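Local coordinates for ABC transporter, periplasmic substrate-binding protein (Thermotoga maritima, PDB 2HPG) that probably binds a solute in the periplasm and hands it to a tripartite ATP-independent (TRAP) membrane transporter, at residues K29-K32 with A33-K37; E103-E106 with V107-I111; K122-E125 with Q126-I130; A235-F238 with N239-K243; K243-Q246 with K247-E250. All coordinates share one frame; numbering follows the deposited sequence.

Contact 1 of 5, residues K29-K32 with A33-K37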
# COMPACT_ATOMS: atom_id res chain seq x y z
N LYS A 29 -9.08 -4.50 15.77
CA LYS A 29 -10.55 -4.43 15.63
C LYS A 29 -11.07 -5.57 14.80
O LYS A 29 -12.08 -6.18 15.14
CB LYS A 29 -10.98 -3.12 14.97
CG LYS A 29 -11.00 -1.90 15.88
CD LYS A 29 -11.69 -0.69 15.19
CE LYS A 29 -13.21 -0.94 14.95
NZ LYS A 29 -13.96 0.21 14.31
N TRP A 30 -10.40 -5.83 13.68
CA TRP A 30 -10.77 -6.94 12.82
C TRP A 30 -10.66 -8.28 13.52
O TRP A 30 -11.57 -9.11 13.43
CB TRP A 30 -9.89 -6.94 11.58
CG TRP A 30 -9.87 -8.22 10.85
CD1 TRP A 30 -10.90 -8.80 10.18
CD2 TRP A 30 -8.73 -9.05 10.65
NE1 TRP A 30 -10.48 -9.96 9.57
CE2 TRP A 30 -9.15 -10.15 9.86
CE3 TRP A 30 -7.39 -8.99 11.08
CZ2 TRP A 30 -8.28 -11.18 9.49
CZ3 TRP A 30 -6.52 -10.01 10.69
CH2 TRP A 30 -6.96 -11.08 9.90
N ALA A 31 -9.54 -8.50 14.20
CA ALA A 31 -9.29 -9.73 14.95
C ALA A 31 -10.35 -9.94 16.03
O ALA A 31 -10.88 -11.03 16.18
CB ALA A 31 -7.92 -9.70 15.58
N LYS A 32 -10.62 -8.89 16.79
CA LYS A 32 -11.63 -8.96 17.85
C LYS A 32 -13.03 -9.31 17.31
O LYS A 32 -13.73 -10.13 17.90
CB LYS A 32 -11.62 -7.65 18.65
CG LYS A 32 -12.47 -7.65 19.89
CD LYS A 32 -12.04 -6.53 20.85
CE LYS A 32 -10.85 -6.95 21.74
NZ LYS A 32 -10.36 -5.87 22.68
N ALA A 33 -13.40 -8.73 16.15
CA ALA A 33 -14.69 -9.00 15.50
C ALA A 33 -14.82 -10.44 14.96
O ALA A 33 -15.86 -11.07 15.14
CB ALA A 33 -14.95 -7.99 14.36
N VAL A 34 -13.77 -10.94 14.29
CA VAL A 34 -13.73 -12.35 13.86
C VAL A 34 -13.83 -13.32 15.04
O VAL A 34 -14.53 -14.31 14.97
CB VAL A 34 -12.46 -12.66 13.05
CG1 VAL A 34 -12.28 -14.17 12.86
CG2 VAL A 34 -12.55 -11.95 11.72
N GLU A 35 -13.13 -13.00 16.13
CA GLU A 35 -13.19 -13.80 17.34
C GLU A 35 -14.61 -13.82 17.90
O GLU A 35 -15.13 -14.88 18.23
CB GLU A 35 -12.17 -13.29 18.36
CG GLU A 35 -10.75 -13.76 18.04
CD GLU A 35 -9.65 -12.92 18.66
OE1 GLU A 35 -9.92 -12.17 19.61
OE2 GLU A 35 -8.49 -13.03 18.18
N GLU A 36 -15.24 -12.65 17.99
CA GLU A 36 -16.61 -12.53 18.48
C GLU A 36 -17.60 -13.32 17.61
O GLU A 36 -18.37 -14.13 18.12
CB GLU A 36 -17.02 -11.06 18.54
CG GLU A 36 -16.36 -10.30 19.69
CD GLU A 36 -16.61 -8.81 19.64
OE1 GLU A 36 -17.37 -8.37 18.75
OE2 GLU A 36 -16.07 -8.09 20.50
N LYS A 37 -17.57 -13.08 16.31
CA LYS A 37 -18.52 -13.69 15.39
C LYS A 37 -18.30 -15.18 15.11
O LYS A 37 -19.18 -15.84 14.53
CB LYS A 37 -18.55 -12.90 14.09
CG LYS A 37 -19.04 -11.46 14.28
CD LYS A 37 -19.48 -10.83 12.98
CE LYS A 37 -19.73 -9.33 13.13
NZ LYS A 37 -20.43 -8.95 14.41

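Contact 2 of 5, residues E103-E106 with V107-I111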
# COMPACT_ATOMS: atom_id res chain seq x y z
N GLU A 103 -14.32 8.09 -3.66
CA GLU A 103 -14.19 7.58 -5.03
C GLU A 103 -13.13 6.49 -5.17
O GLU A 103 -13.27 5.57 -5.97
CB GLU A 103 -13.86 8.72 -6.00
CG GLU A 103 -15.03 9.66 -6.27
CD GLU A 103 -14.71 10.77 -7.26
OE1 GLU A 103 -13.60 10.81 -7.84
OE2 GLU A 103 -15.58 11.62 -7.48
N ALA A 104 -12.05 6.62 -4.41
CA ALA A 104 -10.96 5.63 -4.43
C ALA A 104 -11.45 4.25 -3.96
O ALA A 104 -11.18 3.25 -4.61
CB ALA A 104 -9.77 6.12 -3.57
N ILE A 105 -12.19 4.24 -2.84
CA ILE A 105 -12.82 3.04 -2.28
C ILE A 105 -13.83 2.42 -3.23
O ILE A 105 -13.91 1.20 -3.35
CB ILE A 105 -13.56 3.35 -0.94
CG1 ILE A 105 -12.57 3.68 0.18
CG2 ILE A 105 -14.48 2.20 -0.52
CD1 ILE A 105 -11.37 2.73 0.30
N GLU A 106 -14.63 3.27 -3.89
CA GLU A 106 -15.62 2.77 -4.85
C GLU A 106 -14.95 2.13 -6.06
O GLU A 106 -15.41 1.09 -6.52
CB GLU A 106 -16.60 3.88 -5.27
CG GLU A 106 -17.72 3.37 -6.22
CD GLU A 106 -18.36 2.04 -5.76
OE1 GLU A 106 -18.85 1.95 -4.60
OE2 GLU A 106 -18.38 1.07 -6.57
N VAL A 107 -13.88 2.72 -6.57
CA VAL A 107 -13.09 2.11 -7.64
C VAL A 107 -12.52 0.74 -7.24
O VAL A 107 -12.51 -0.19 -8.05
CB VAL A 107 -11.94 3.04 -8.11
CG1 VAL A 107 -10.74 2.26 -8.62
CG2 VAL A 107 -12.43 3.97 -9.19
N LEU A 108 -12.03 0.63 -6.01
CA LEU A 108 -11.50 -0.64 -5.48
C LEU A 108 -12.60 -1.71 -5.47
O LEU A 108 -12.37 -2.83 -5.91
CB LEU A 108 -10.90 -0.45 -4.08
CG LEU A 108 -9.64 0.41 -3.96
CD1 LEU A 108 -9.08 0.41 -2.54
CD2 LEU A 108 -8.56 -0.03 -4.94
N LYS A 109 -13.79 -1.35 -5.01
CA LYS A 109 -14.93 -2.29 -5.07
C LYS A 109 -15.24 -2.74 -6.50
O LYS A 109 -15.50 -3.91 -6.73
CB LYS A 109 -16.18 -1.68 -4.45
CG LYS A 109 -15.99 -1.37 -2.99
CD LYS A 109 -17.22 -0.76 -2.38
CE LYS A 109 -16.98 -0.49 -0.91
NZ LYS A 109 -18.04 0.37 -0.33
N LYS A 110 -15.20 -1.81 -7.45
CA LYS A 110 -15.42 -2.15 -8.85
C LYS A 110 -14.30 -3.02 -9.37
O LYS A 110 -14.54 -3.90 -10.20
CB LYS A 110 -15.56 -0.88 -9.71
CG LYS A 110 -16.89 -0.17 -9.52
CD LYS A 110 -18.04 -0.89 -10.27
CE LYS A 110 -19.40 -0.17 -10.10
NZ LYS A 110 -19.63 0.23 -8.66
N ILE A 111 -13.07 -2.79 -8.93
CA ILE A 111 -11.98 -3.66 -9.37
C ILE A 111 -12.21 -5.08 -8.83
O ILE A 111 -12.00 -6.05 -9.54
CB ILE A 111 -10.55 -3.12 -8.98
CG1 ILE A 111 -10.20 -1.88 -9.82
CG2 ILE A 111 -9.49 -4.19 -9.19
CD1 ILE A 111 -8.90 -1.22 -9.44
O HOH W 1 -18.30 2.54 -2.06

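Contact 3 of 5, residues K122-E125 with Q126-I130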
# COMPACT_ATOMS: atom_id res chain seq x y z
N LYS A 122 -7.72 -15.83 -8.67
CA LYS A 122 -7.84 -17.27 -8.82
C LYS A 122 -6.49 -17.88 -9.19
O LYS A 122 -6.18 -18.97 -8.75
CB LYS A 122 -8.87 -17.61 -9.89
CG LYS A 122 -9.21 -19.08 -9.98
CD LYS A 122 -10.43 -19.29 -10.86
CE LYS A 122 -10.83 -20.75 -10.98
NZ LYS A 122 -12.10 -20.88 -11.75
N GLU A 123 -5.72 -17.18 -10.02
CA GLU A 123 -4.36 -17.60 -10.38
C GLU A 123 -3.41 -17.54 -9.19
O GLU A 123 -2.54 -18.39 -9.06
CB GLU A 123 -3.79 -16.73 -11.52
CG GLU A 123 -4.55 -16.87 -12.83
CD GLU A 123 -4.12 -15.89 -13.94
OE1 GLU A 123 -3.20 -15.06 -13.73
OE2 GLU A 123 -4.71 -15.97 -15.04
N LEU A 124 -3.56 -16.53 -8.34
CA LEU A 124 -2.74 -16.42 -7.14
C LEU A 124 -3.00 -17.59 -6.22
O LEU A 124 -2.09 -18.16 -5.65
CB LEU A 124 -2.99 -15.10 -6.40
CG LEU A 124 -2.19 -13.87 -6.83
CD1 LEU A 124 -2.71 -12.64 -6.08
CD2 LEU A 124 -0.69 -14.06 -6.61
N GLU A 125 -4.27 -17.94 -6.08
CA GLU A 125 -4.69 -19.03 -5.22
C GLU A 125 -4.24 -20.39 -5.77
O GLU A 125 -3.58 -21.16 -5.06
CB GLU A 125 -6.21 -18.98 -5.07
CG GLU A 125 -6.78 -19.93 -4.03
CD GLU A 125 -8.09 -19.43 -3.46
OE1 GLU A 125 -8.70 -18.53 -4.10
OE2 GLU A 125 -8.51 -19.92 -2.38
N GLN A 126 -4.59 -20.67 -7.03
CA GLN A 126 -4.30 -21.97 -7.65
C GLN A 126 -2.82 -22.19 -7.93
O GLN A 126 -2.26 -23.21 -7.54
CB GLN A 126 -5.10 -22.15 -8.94
CG GLN A 126 -6.59 -22.23 -8.71
CD GLN A 126 -7.41 -22.47 -9.98
OE1 GLN A 126 -6.95 -22.25 -11.11
NE2 GLN A 126 -8.66 -22.91 -9.80
N ARG A 127 -2.17 -21.25 -8.62
CA ARG A 127 -0.76 -21.42 -8.96
C ARG A 127 0.19 -21.22 -7.79
O ARG A 127 1.26 -21.83 -7.76
CB ARG A 127 -0.36 -20.47 -10.09
CG ARG A 127 -0.98 -20.83 -11.43
CD ARG A 127 -0.72 -19.77 -12.50
NE ARG A 127 0.64 -19.84 -13.04
CZ ARG A 127 1.05 -20.71 -13.97
NH1 ARG A 127 0.23 -21.63 -14.49
NH2 ARG A 127 2.32 -20.66 -14.39
N PHE A 128 -0.18 -20.35 -6.84
CA PHE A 128 0.76 -19.95 -5.78
C PHE A 128 0.27 -20.17 -4.35
O PHE A 128 1.03 -19.95 -3.42
CB PHE A 128 1.15 -18.48 -5.97
CG PHE A 128 1.71 -18.17 -7.34
CD1 PHE A 128 3.07 -18.35 -7.61
CD2 PHE A 128 0.89 -17.71 -8.36
CE1 PHE A 128 3.60 -18.08 -8.89
CE2 PHE A 128 1.40 -17.43 -9.63
CZ PHE A 128 2.76 -17.62 -9.89
N GLY A 129 -0.97 -20.62 -4.16
CA GLY A 129 -1.48 -20.84 -2.81
C GLY A 129 -1.76 -19.59 -1.99
O GLY A 129 -1.93 -19.67 -0.77
N ILE A 130 -1.83 -18.43 -2.66
CA ILE A 130 -2.06 -17.15 -1.98
C ILE A 130 -3.53 -16.78 -2.06
O ILE A 130 -4.08 -16.64 -3.15
CB ILE A 130 -1.25 -16.01 -2.63
CG1 ILE A 130 0.25 -16.29 -2.53
CG2 ILE A 130 -1.60 -14.65 -1.97
CD1 ILE A 130 1.09 -15.45 -3.50

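Contact 4 of 5, residues A235-F238 with N239-K243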
# COMPACT_ATOMS: atom_id res chain seq x y z
N ALA A 235 -3.97 -20.14 1.12
CA ALA A 235 -5.20 -20.68 0.52
C ALA A 235 -5.57 -22.02 1.16
O ALA A 235 -6.75 -22.27 1.44
CB ALA A 235 -5.04 -20.82 -0.98
N ASP A 236 -4.56 -22.86 1.41
CA ASP A 236 -4.76 -24.18 2.05
C ASP A 236 -5.38 -24.05 3.43
O ASP A 236 -6.33 -24.74 3.73
CB ASP A 236 -3.44 -24.95 2.17
CG ASP A 236 -2.94 -25.47 0.84
OD1 ASP A 236 -3.76 -25.70 -0.08
OD2 ASP A 236 -1.71 -25.65 0.73
N TRP A 237 -4.83 -23.17 4.25
CA TRP A 237 -5.40 -22.89 5.56
C TRP A 237 -6.81 -22.29 5.49
O TRP A 237 -7.72 -22.73 6.18
CB TRP A 237 -4.51 -21.92 6.35
CG TRP A 237 -5.07 -21.61 7.68
CD1 TRP A 237 -5.00 -22.39 8.78
CD2 TRP A 237 -5.84 -20.45 8.05
NE1 TRP A 237 -5.68 -21.79 9.83
CE2 TRP A 237 -6.19 -20.60 9.40
CE3 TRP A 237 -6.27 -19.31 7.36
CZ2 TRP A 237 -6.94 -19.64 10.09
CZ3 TRP A 237 -7.02 -18.36 8.05
CH2 TRP A 237 -7.35 -18.54 9.40
N PHE A 238 -6.97 -21.25 4.68
CA PHE A 238 -8.27 -20.60 4.57
C PHE A 238 -9.34 -21.63 4.18
O PHE A 238 -10.40 -21.69 4.81
CB PHE A 238 -8.23 -19.47 3.53
CG PHE A 238 -9.44 -18.60 3.54
CD1 PHE A 238 -9.71 -17.79 4.64
CD2 PHE A 238 -10.32 -18.58 2.46
CE1 PHE A 238 -10.83 -16.96 4.65
CE2 PHE A 238 -11.45 -17.77 2.47
CZ PHE A 238 -11.70 -16.96 3.56
N ASN A 239 -9.03 -22.44 3.18
CA ASN A 239 -9.94 -23.49 2.68
C ASN A 239 -10.23 -24.59 3.71
O ASN A 239 -11.27 -25.25 3.64
CB ASN A 239 -9.37 -24.13 1.40
CG ASN A 239 -9.35 -23.17 0.20
OD1 ASN A 239 -10.01 -22.13 0.20
ND2 ASN A 239 -8.58 -23.53 -0.83
N SER A 240 -9.33 -24.76 4.68
CA SER A 240 -9.55 -25.72 5.77
C SER A 240 -10.61 -25.25 6.75
O SER A 240 -11.09 -26.04 7.57
CB SER A 240 -8.25 -25.96 6.53
OG SER A 240 -8.07 -25.00 7.57
N LEU A 241 -10.95 -23.96 6.71
CA LEU A 241 -11.94 -23.40 7.61
C LEU A 241 -13.32 -23.69 7.08
O LEU A 241 -13.49 -23.84 5.88
CB LEU A 241 -11.82 -21.87 7.68
CG LEU A 241 -10.70 -21.17 8.44
CD1 LEU A 241 -10.97 -19.67 8.32
CD2 LEU A 241 -10.62 -21.57 9.89
N PRO A 242 -14.32 -23.71 7.97
CA PRO A 242 -15.69 -23.79 7.51
C PRO A 242 -16.07 -22.57 6.68
O PRO A 242 -15.57 -21.48 6.96
CB PRO A 242 -16.52 -23.82 8.80
CG PRO A 242 -15.58 -23.72 9.92
CD PRO A 242 -14.20 -23.64 9.44
N LYS A 243 -16.95 -22.74 5.70
CA LYS A 243 -17.37 -21.64 4.83
C LYS A 243 -17.90 -20.42 5.57
O LYS A 243 -17.64 -19.30 5.16
CB LYS A 243 -18.42 -22.12 3.83
CG LYS A 243 -17.87 -23.10 2.80
CD LYS A 243 -17.06 -22.38 1.73
CE LYS A 243 -16.49 -23.37 0.72
NZ LYS A 243 -15.45 -24.24 1.36

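Contact 5 of 5, residues K243-Q246 with K247-E250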
# COMPACT_ATOMS: atom_id res chain seq x y z
N LYS A 243 -16.95 -22.74 5.70
CA LYS A 243 -17.37 -21.64 4.83
C LYS A 243 -17.90 -20.42 5.57
O LYS A 243 -17.64 -19.30 5.16
CB LYS A 243 -18.42 -22.12 3.83
CG LYS A 243 -17.87 -23.10 2.80
CD LYS A 243 -17.06 -22.38 1.73
CE LYS A 243 -16.49 -23.37 0.72
NZ LYS A 243 -15.45 -24.24 1.36
N GLU A 244 -18.64 -20.62 6.65
CA GLU A 244 -19.18 -19.52 7.44
C GLU A 244 -18.04 -18.66 7.98
O GLU A 244 -18.14 -17.43 8.03
CB GLU A 244 -20.01 -20.04 8.62
CG GLU A 244 -20.82 -18.94 9.31
CD GLU A 244 -21.14 -19.23 10.77
OE1 GLU A 244 -21.12 -20.41 11.19
OE2 GLU A 244 -21.43 -18.26 11.51
N TYR A 245 -16.97 -19.31 8.41
CA TYR A 245 -15.83 -18.59 8.98
C TYR A 245 -15.02 -17.91 7.89
O TYR A 245 -14.49 -16.83 8.09
CB TYR A 245 -14.94 -19.53 9.80
CG TYR A 245 -15.54 -20.05 11.08
CD1 TYR A 245 -16.77 -19.59 11.57
CD2 TYR A 245 -14.85 -20.98 11.85
CE1 TYR A 245 -17.29 -20.07 12.77
CE2 TYR A 245 -15.36 -21.46 13.04
CZ TYR A 245 -16.58 -21.02 13.50
OH TYR A 245 -17.06 -21.51 14.70
N GLN A 246 -14.93 -18.55 6.74
CA GLN A 246 -14.30 -17.95 5.59
C GLN A 246 -14.94 -16.60 5.26
O GLN A 246 -14.25 -15.61 5.01
CB GLN A 246 -14.38 -18.89 4.38
CG GLN A 246 -13.53 -20.14 4.51
CD GLN A 246 -13.56 -21.04 3.28
OE1 GLN A 246 -13.12 -22.18 3.33
NE2 GLN A 246 -14.06 -20.53 2.18
N LYS A 247 -16.27 -16.57 5.28
CA LYS A 247 -17.02 -15.35 4.95
C LYS A 247 -16.89 -14.29 6.02
O LYS A 247 -16.75 -13.12 5.68
CB LYS A 247 -18.51 -15.65 4.70
CG LYS A 247 -18.80 -16.16 3.30
CD LYS A 247 -20.30 -16.10 2.97
CE LYS A 247 -20.60 -16.86 1.67
NZ LYS A 247 -21.98 -16.55 1.13
N ILE A 248 -16.97 -14.68 7.29
CA ILE A 248 -16.76 -13.75 8.40
C ILE A 248 -15.38 -13.09 8.33
O ILE A 248 -15.25 -11.88 8.53
CB ILE A 248 -16.89 -14.45 9.75
CG1 ILE A 248 -18.35 -14.87 10.01
CG2 ILE A 248 -16.41 -13.53 10.89
CD1 ILE A 248 -18.50 -16.02 10.97
N ILE A 249 -14.35 -13.88 8.08
CA ILE A 249 -12.99 -13.34 8.06
C ILE A 249 -12.82 -12.28 6.97
O ILE A 249 -12.32 -11.18 7.24
CB ILE A 249 -11.93 -14.43 7.90
CG1 ILE A 249 -11.89 -15.33 9.13
CG2 ILE A 249 -10.56 -13.82 7.74
CD1 ILE A 249 -11.13 -16.63 8.91
N GLU A 250 -13.23 -12.61 5.74
CA GLU A 250 -13.13 -11.69 4.61
C GLU A 250 -13.99 -10.45 4.74
O GLU A 250 -13.55 -9.36 4.39
CB GLU A 250 -13.56 -12.37 3.32
CG GLU A 250 -12.65 -13.44 2.84
CD GLU A 250 -13.21 -14.13 1.60
OE1 GLU A 250 -14.33 -14.68 1.67
OE2 GLU A 250 -12.51 -14.15 0.56

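Contact 1 of 5, residues K29-K32 with A33-K37
Trp30 and Val34, one helical turn apart, lie side by side and point the same way. The apolar contact is made by the CG2 branch of Val34, which reaches the pyrrole part of the indole obliquely, 3.9 Å from Trp30 CD1. With CG anti to the backbone nitrogen (chi1 162°), the Trp30 ring hangs beside its own carbonyl, which sets it alongside that methyl. Its NE1 is hydrogen-bonded to Ile249 O on helix 243-278.

Four main-chain bonds run through the turn, each from residue i+4 to i. Val34 N to Trp30 O, at 3.0 Å, is nearly straight, with 173° at the hydrogen. This is the last part of helix 22-37, the connecting helix of a beta-alpha-beta unit whose parallel strands are 9-14 and 42-47.

Among the charged side chains, a carboxylate oxygen of Glu36, OE2, lies 3.7 Å from the Lys32 methylene CG, but Lys32 bends at chi3 (-84°) and its NZ ends 6.5 Å from Glu36 OE2, so they form no salt bridge. Lys29 NZ makes its salt bridge with Glu259 of helix 243-278. In one of two modelled conformers, Glu35 folds CG to 3.3 Å from Ala31 O, and its OE2 accepts a hydrogen bond from Ile44 N of strand 42-47.

Contact 2 of 5, residues E103-E106 with V107-I111
Between Glu103-Glu106 and Val107-Ile111 the backbone is regular alpha helix, with four successive i+4 to i bonds from Val107 N to Glu103 O through Lys110 N to Glu106 O, all 3.0 to 3.1 Å long.

Glu106 carries the polar side. Its carbon chain leaves anti to the backbone nitrogen and then bends at chi2 (45°), which swings the carboxylate forward along the helix between two lysines. Lys110 NZ forms a short salt bridge of 2.6 Å with Glu106 OE2, approaching from above the carboxylate plane, 38° out of it. The other oxygen works through water: the molecule donates to Glu106 OE1 at 2.7 Å and accepts from Lys109 NZ at 2.8 Å. It bridges a pair too far apart to meet directly, Glu106 OE1 and Lys109 NZ being separated by 4.6 Å. Both carboxylate oxygens are thus tied to a lysine, which should hold the group's rotation.

Lys109 runs fully extended, and its CE lies 3.7 Å from Ile105 CG2. Ile105 CD1 and Leu108 CD1 touch more loosely, at 4.3 Å. On this apolar side Leu108 packs on Phe135, Tyr136 and Val138 of strand 130-146 and on Ile93 of helix 92-95, while Ile111 meets Leu314 of helix 308-318.

Contact 3 of 5, residues K122-E125 with Q126-I130
Gln126 lies across the side chain of Lys122, one turn back along helix 115-128. Both chains are extended beyond CG and cross at a slant, bringing Gln126 NE2 to 3.3 Å from Lys122 CE: the amide rests against the lysine's methylenes rather than its charge. Underneath, Gln126 N bonds to Lys122 O in regular helical fashion.

Arg127 repeats that backbone bond to Glu123 O and sets its CB 3.2 Å from the same oxygen. Its chain bends at chi3, and the charges stay apart, Arg127 NE being 6.2 Å from Glu123 OE1.

Phe128 N gives a weak bond to Leu124 O. The ring takes Leu124 CA at its edge, near the ring plane, and a separate edge-to-face contact joins it to Tyr80.

Gly129 turns the chain with a positive phi of 71°. Its N reaches Glu125 O at 2.8 Å, from well above the carbonyl plane (49° out of it).

Ile130 heads away as strand, yet reaches back to the helix three times. Ile130 N bonds to Leu124 O at 3.0 Å, a second donor for that carbonyl, and Ile130 CD1 packs 3.8 Å from Leu124 CD2. Ile130 O lies 3.2 Å from Glu125 CA in a CH...O contact.

A glycine in left-handed backbone conformation closing the last turn, with an apolar pair bridging helix and exit, is typical of a helix C-cap. Here Ile130 N reaches back six residues to Leu124 O, and the chain passes directly into strand 130-146.

Contact 4 of 5, residues A235-F238 with N239-K243
Leu241 lies over one face of the Trp237 indole and leans its CD1 against Phe238, at the turn between the short helix 235-240 and helix 243-278. Pro242 follows as the N-cap residue of the second helix.

The leucine and the indole cross at a slant. Leu241 CD2 stands 4.0 Å above the Trp237 ring plane, displaced toward the rim, while Leu241 CD1 is 3.9 Å from Trp237 CH2, so the benzene part of the indole carries the contact. Trp237 has CG anti to its nitrogen (chi1 179°), which turns the ring toward the helix end where Leu241 comes in. Phe238 is met obliquely, its CD1 4.3 Å from Leu241 CD1. Further out, Trp237 touches Leu11 of strand 9-14, and Phe238 touches Lys131 and Leu133 of strand 130-146.

Ser240 turns its hydroxyl back on the helix. OG takes the crowded position between backbone nitrogen and carbonyl (chi1 88°), and from there Ser240 OG donates to Trp237 O at 2.7 Å, in the carbonyl plane and on a lone pair. The same oxygen has weak bonds from Ser240 N and Leu241 N. The firmer partner of Leu241 N is Phe238 O, 3.0 Å away, an i+3 to i bond as in a 3-10 turn, with the N-H coming from above the carbonyl plane (55° out of it).

Asn239 keeps the ordinary helical bond from its N to Ala235 O. Its amide folds over that carbonyl, with Asn239 CG 3.0 Å from Ala235 O, but ND2 is too poorly angled to bond to it.

Contact 5 of 5, residues K243-Q246 with K247-E250
Ile248 packs its long branch back along the helix between Glu244 and Tyr245. At the root, Ile248 CB lies 3.7 Å from Glu244 O and about as far from Tyr245 O. CG1 is anti to the carbonyl carbon (chi1 -69°), which directs the branch toward the N-terminal end and brings Ile248 CG1 within 3.2 Å of Glu244 O. The terminal CD1 goes on past the same carbonyl and ends against two side chains. On one flank Ile248 CD1 meets the Tyr245 ring obliquely, 4.0 Å from Tyr245 CD1. The isoleucine also runs alongside Glu244, pointing the same way; Glu244 OE2 is 3.7 Å from Ile248 CD1 in the conformer considered, one of two modelled.

Ile249 places its CG1 in the same way, 3.2 Å from Tyr245 O. Glu250 folds its CG over Gln246 O. The polar tips belong to other parts of the fold: Tyr245 OH is hydrogen-bonded to Asp41, and Glu250 makes a salt bridge with Lys131 of strand 130-146.

The backbone is held by four i+4 to i bonds. Three are of ordinary length, and the last, Glu250 N to Gln246 O, stretches to 3.3 Å yet is almost straight at 171°.

These are the opening turns of the long helix 243-278, just after its N-cap residue Pro242. The pattern is that of an amphipathic helix, with Lys243 and Lys247 exposed while Ile249 is buried against Leu133.

All five contacts are local, each closing a helical turn or the turn at a helix end; they come in series along the chain, contacts 4 and 5 meeting at Lys243, and none nests in or crosses another. Contact 1 belongs to the early beta-alpha-beta unit. Contacts 2 and 3 follow on the consecutive helices 101-112 and 115-128, their centres about 23 Å apart. Contact 3 hands over to strand 130-146, and Gly129 O meets Ala235 N, the start of contact 4, at 2.8 Å. Contacts 4 and 5 join two successive helices. Contact 5 then packs on contact 1, with Val34 CG1 3.9 Å from Ile249 CG1, so segments far apart in sequence meet. Contact 2 touches none of the others.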